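Side-chain contacts in copper induced nitroreductase D (Lactococcus lactis, PDB 2WQF), which binds flavin mononucleotide and probably acts as an oxidoreductase of the nitroreductase family, induced by copper and involved in defence against oxidative stress: residues Gln56-Leu59 and Trp60-Val64; Phe102-Gln105 and Ala106-Lys109. All coordinates share one frame; numbering follows the deposited sequence.

Contact 1: Gln56-Leu59 and Trp60-Val64; sequences QDKL and WDEIV
A wider, pi-type turn interrupts the alpha-helical pattern of helix 53-73 where Leu59 and Val64 meet. Val64 N gives its hydrogen to Leu59 O, five residues back, at 2.8 Å and nearly straight (164°), while the bond from Ile63 N to the same oxygen is weak. Just before it the pattern is still alpha-helical, with Asp61 N bonded to Asp57 O at 3.0 Å.

On the buried side Leu59 lies beside Trp60, both side chains pointing the same way. Leu59 CG sits over the five-membered ring in a CH-pi contact, 4.1 Å from its centroid. CD2 covers the same face nearer the rim, as does Val64 CG2, which also meets Leu59 CD1. A branched leucine suits this place because one methyl can lie on the indole while the other reaches toward the valine beyond the pi-type turn, in a helix of the FMN-binding nitroreductase fold whose Trp60 side chain comes about 5 Å from that of the flavin-binding Gln151.

Gln56 approaches the pyrrole edge, its amide plane turned 64° from the indole. With chi2 bent (68°), the chain folds back and sets OE1 in the ring plane, 3.5 Å from Trp60 NE1. Thr98 OG1 is hydrogen-bonded to both Gln56 OE1 and Trp60 NE1, so the buried polar edge of the indole is satisfied.

Toward solvent, Lys58 CE passes 3.6 Å from Glu62 OE1, but the lysine's amino group forms its salt bridge with Glu164 of helix 158-164. Asp57 forms a salt bridge with Arg18, and Asp61 with Lys93.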
loop_
_atom_site.group_PDB
_atom_site.type_symbol
_atom_site.label_atom_id
_atom_site.label_comp_id
_atom_site.label_asym_id
_atom_site.label_seq_id
_atom_site.Cartn_x
_atom_site.Cartn_y
_atom_site.Cartn_z
ATOM N N GLN A 56 -9.510 -9.038 -22.175
ATOM C CA GLN A 56 -10.381 -8.308 -21.263
ATOM C C GLN A 56 -11.828 -8.851 -21.386
ATOM O O GLN A 56 -12.497 -9.123 -20.391
ATOM C CB GLN A 56 -10.307 -6.821 -21.607
ATOM C CG GLN A 56 -11.460 -5.941 -21.128
ATOM C CD GLN A 56 -11.527 -5.778 -19.628
ATOM O OE1 GLN A 56 -10.670 -6.281 -18.892
ATOM N NE2 GLN A 56 -12.553 -5.061 -19.162
ATOM N N ASP A 57 -12.297 -9.021 -22.614
ATOM C CA ASP A 57 -13.627 -9.597 -22.830
ATOM C C ASP A 57 -13.715 -11.018 -22.245
ATOM O O ASP A 57 -14.708 -11.380 -21.626
ATOM C CB ASP A 57 -13.925 -9.684 -24.322
ATOM C CG ASP A 57 -14.148 -8.347 -24.964
ATOM O OD1 ASP A 57 -14.395 -7.373 -24.233
ATOM O OD2 ASP A 57 -14.106 -8.293 -26.218
ATOM N N LYS A 58 -12.668 -11.821 -22.450
ATOM C CA LYS A 58 -12.658 -13.216 -22.004
ATOM C C LYS A 58 -12.702 -13.328 -20.488
ATOM O O LYS A 58 -13.406 -14.173 -19.939
ATOM C CB LYS A 58 -11.424 -13.947 -22.550
ATOM C CG LYS A 58 -11.305 -15.396 -22.135
ATOM C CD LYS A 58 -10.397 -16.158 -23.102
ATOM C CE LYS A 58 -10.677 -17.659 -23.094
ATOM N NZ LYS A 58 -9.933 -18.387 -24.176
ATOM N N LEU A 59 -11.935 -12.495 -19.802
ATOM C CA LEU A 59 -11.909 -12.528 -18.343
ATOM C C LEU A 59 -13.322 -12.379 -17.799
ATOM O O LEU A 59 -13.771 -13.179 -16.975
ATOM C CB LEU A 59 -11.037 -11.413 -17.769
ATOM C CG LEU A 59 -11.118 -11.280 -16.240
ATOM C CD1 LEU A 59 -10.567 -12.522 -15.559
ATOM C CD2 LEU A 59 -10.361 -10.065 -15.786
ATOM N N TRP A 60 -14.026 -11.361 -18.252
ATOM C CA TRP A 60 -15.330 -11.057 -17.660
ATOM C C TRP A 60 -16.449 -11.992 -18.146
ATOM O O TRP A 60 -17.285 -12.445 -17.349
ATOM C CB TRP A 60 -15.658 -9.559 -17.831
ATOM C CG TRP A 60 -14.666 -8.765 -17.031
ATOM C CD1 TRP A 60 -13.530 -8.163 -17.490
ATOM C CD2 TRP A 60 -14.677 -8.560 -15.602
ATOM N NE1 TRP A 60 -12.853 -7.589 -16.444
ATOM C CE2 TRP A 60 -13.524 -7.834 -15.277
ATOM C CE3 TRP A 60 -15.545 -8.948 -14.572
ATOM C CZ2 TRP A 60 -13.218 -7.461 -13.972
ATOM C CZ3 TRP A 60 -15.247 -8.573 -13.289
ATOM C CH2 TRP A 60 -14.091 -7.822 -12.996
ATOM N N ASP A 61 -16.459 -12.318 -19.431
ATOM C CA ASP A 61 -17.549 -13.105 -19.982
ATOM C C ASP A 61 -17.387 -14.587 -19.718
ATOM O O ASP A 61 -18.363 -15.285 -19.463
ATOM C CB ASP A 61 -17.639 -12.912 -21.490
ATOM C CG ASP A 61 -18.419 -11.678 -21.882
ATOM O OD1 ASP A 61 -19.164 -11.111 -21.053
ATOM O OD2 ASP A 61 -18.274 -11.284 -23.047
ATOM N N GLU A 62 -16.145 -15.065 -19.782
ATOM C CA GLU A 62 -15.885 -16.491 -19.796
ATOM C C GLU A 62 -15.343 -17.007 -18.481
ATOM O O GLU A 62 -15.363 -18.215 -18.234
ATOM C CB GLU A 62 -14.915 -16.829 -20.930
ATOM C CG GLU A 62 -15.456 -16.471 -22.310
ATOM C CD GLU A 62 -14.651 -17.090 -23.432
ATOM O OE1 GLU A 62 -14.198 -18.244 -23.266
ATOM O OE2 GLU A 62 -14.478 -16.432 -24.476
ATOM N N ILE A 63 -14.882 -16.104 -17.620
ATOM C CA ILE A 63 -14.391 -16.510 -16.305
ATOM C C ILE A 63 -15.192 -15.917 -15.157
ATOM O O ILE A 63 -15.784 -16.655 -14.376
ATOM C CB ILE A 63 -12.869 -16.204 -16.143
ATOM C CG1 ILE A 63 -12.078 -17.021 -17.159
ATOM C CG2 ILE A 63 -12.387 -16.489 -14.726
ATOM C CD1 ILE A 63 -10.568 -16.741 -17.181
ATOM N N VAL A 64 -15.253 -14.600 -15.028
ATOM C CA VAL A 64 -15.885 -14.042 -13.835
ATOM C C VAL A 64 -17.384 -14.351 -13.783
ATOM O O VAL A 64 -17.890 -14.813 -12.766
ATOM C CB VAL A 64 -15.653 -12.537 -13.701
ATOM C CG1 VAL A 64 -16.308 -12.034 -12.432
ATOM C CG2 VAL A 64 -14.167 -12.214 -13.684
#

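Contact 2: Phe102-Gln105 and Ala106-Lys109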
loop_
_atom_site.group_PDB
_atom_site.type_symbol
_atom_site.label_atom_id
_atom_site.label_comp_id
_atom_site.label_asym_id
_atom_site.label_seq_id
_atom_site.Cartn_x
_atom_site.Cartn_y
_atom_site.Cartn_z
ATOM N N PHE A 102 -0.940 -10.063 -8.253
ATOM C CA PHE A 102 -0.647 -11.283 -7.523
ATOM C C PHE A 102 0.566 -11.031 -6.621
ATOM O O PHE A 102 1.354 -10.112 -6.853
ATOM C CB PHE A 102 -0.288 -12.457 -8.454
ATOM C CG PHE A 102 -1.278 -12.736 -9.556
ATOM C CD1 PHE A 102 -2.059 -13.883 -9.531
ATOM C CD2 PHE A 102 -1.361 -11.903 -10.656
ATOM C CE1 PHE A 102 -2.960 -14.170 -10.584
ATOM C CE2 PHE A 102 -2.254 -12.164 -11.684
ATOM C CZ PHE A 102 -3.032 -13.309 -11.670
ATOM N N GLU A 103 0.724 -11.875 -5.603
ATOM C CA GLU A 103 1.929 -11.897 -4.783
ATOM C C GLU A 103 2.564 -13.272 -4.948
ATOM O O GLU A 103 1.883 -14.307 -4.810
ATOM C CB GLU A 103 1.597 -11.639 -3.313
ATOM C CG GLU A 103 1.248 -10.175 -3.036
ATOM C CD GLU A 103 2.469 -9.264 -3.216
ATOM O OE1 GLU A 103 3.529 -9.591 -2.634
ATOM O OE2 GLU A 103 2.376 -8.235 -3.952
ATOM N N ASP A 104 3.858 -13.299 -5.230
ATOM C CA ASP A 104 4.564 -14.550 -5.472
ATOM C C ASP A 104 4.908 -15.270 -4.150
ATOM O O ASP A 104 5.820 -14.889 -3.407
ATOM C CB ASP A 104 5.815 -14.269 -6.295
ATOM C CG ASP A 104 6.481 -15.538 -6.788
ATOM O OD1 ASP A 104 6.255 -16.618 -6.211
ATOM O OD2 ASP A 104 7.244 -15.452 -7.752
ATOM N N GLN A 105 4.147 -16.325 -3.881
ATOM C CA GLN A 105 4.296 -17.083 -2.645
ATOM C C GLN A 105 5.604 -17.866 -2.571
ATOM O O GLN A 105 6.060 -18.209 -1.479
ATOM C CB GLN A 105 3.112 -18.042 -2.479
ATOM C CG GLN A 105 1.762 -17.314 -2.447
ATOM C CD GLN A 105 1.732 -16.221 -1.398
ATOM O OE1 GLN A 105 1.800 -16.490 -0.193
ATOM N NE2 GLN A 105 1.629 -14.980 -1.848
ATOM N N ALA A 106 6.202 -18.156 -3.720
ATOM C CA ALA A 106 7.478 -18.864 -3.719
ATOM C C ALA A 106 8.591 -17.985 -3.134
ATOM O O ALA A 106 9.468 -18.442 -2.390
ATOM C CB ALA A 106 7.831 -19.336 -5.127
ATOM N N VAL A 107 8.549 -16.703 -3.459
ATOM C CA VAL A 107 9.489 -15.745 -2.888
ATOM C C VAL A 107 9.220 -15.547 -1.392
ATOM O O VAL A 107 10.139 -15.548 -0.583
ATOM C CB VAL A 107 9.422 -14.392 -3.634
ATOM C CG1 VAL A 107 10.305 -13.357 -2.959
ATOM C CG2 VAL A 107 9.865 -14.573 -5.083
ATOM N N VAL A 108 7.949 -15.373 -1.022
ATOM C CA VAL A 108 7.609 -15.236 0.385
ATOM C C VAL A 108 8.163 -16.413 1.179
ATOM O O VAL A 108 8.812 -16.234 2.199
ATOM C CB VAL A 108 6.079 -15.095 0.600
ATOM C CG1 VAL A 108 5.738 -15.077 2.083
ATOM C CG2 VAL A 108 5.562 -13.841 -0.085
ATOM N N LYS A 109 7.911 -17.619 0.688
ATOM C CA LYS A 109 8.352 -18.835 1.376
ATOM C C LYS A 109 9.882 -18.880 1.468
ATOM O O LYS A 109 10.450 -19.290 2.489
ATOM C CB LYS A 109 7.810 -20.075 0.647
ATOM C CG LYS A 109 8.153 -21.416 1.289
ATOM C CD LYS A 109 7.436 -22.576 0.572
ATOM C CE LYS A 109 7.777 -23.954 1.162
ATOM N NZ LYS A 109 9.088 -24.479 0.672
#
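Asp104 reaches forward from the end of strand 97-104 to Ala106, capping the first turn of helix 105-114. From CB the side chain runs with CG anti to the backbone N (chi1 -170°), which carries the carboxylate toward the helix start. CG lies 3.9 Å from Val107 CG2, the two side chains crossing at about a right angle. OD1 then accepts from Ala106 N at 2.9 Å, on its anti side and 25° out of the carboxylate plane; a small alanine leaves room for it, CB being 3.3 Å from OD1. Ser170 OG also bonds to OD1. The other oxygen, OD2, rests 3.8 Å from Val107 CG2 and forms a salt bridge with Arg47. Without the carboxylate, an alanine here would probably leave Ala106 N uncapped and Arg47 short of this charge partner.

The aspartate's own carbonyl starts the helical pattern: Val108 N bonds to Asp104 O at 3.2 Å. Gln105, bent at chi2 (-54°), turns back to the strand, where NE2 donates to Glu103 O from above the carbonyl plane. A short acidic side chain accepting from an amide of the first turn, here at a direct strand-to-helix junction, is the classic helix N-cap.

In the fold
Contact 1 comes first along the chain, within helix 53-73, and contact 2 follows where strand 97-104 runs into helix 105-114. Their centres lie 25 Å apart, with nearest atoms about 9 Å apart, so they do not touch. The antiparallel sheet relates them: strand 46-52 leads into the helix of contact 1 and pairs with strand 97-104, which enters contact 2. Both contacts therefore concern helices that follow neighbouring strands of one sheet. The Trp60 side chain is about 9 Å from a bound FMN, and that of Val108 about 11 Å from a bound FMN, so neither contact is part of the flavin's immediate shell.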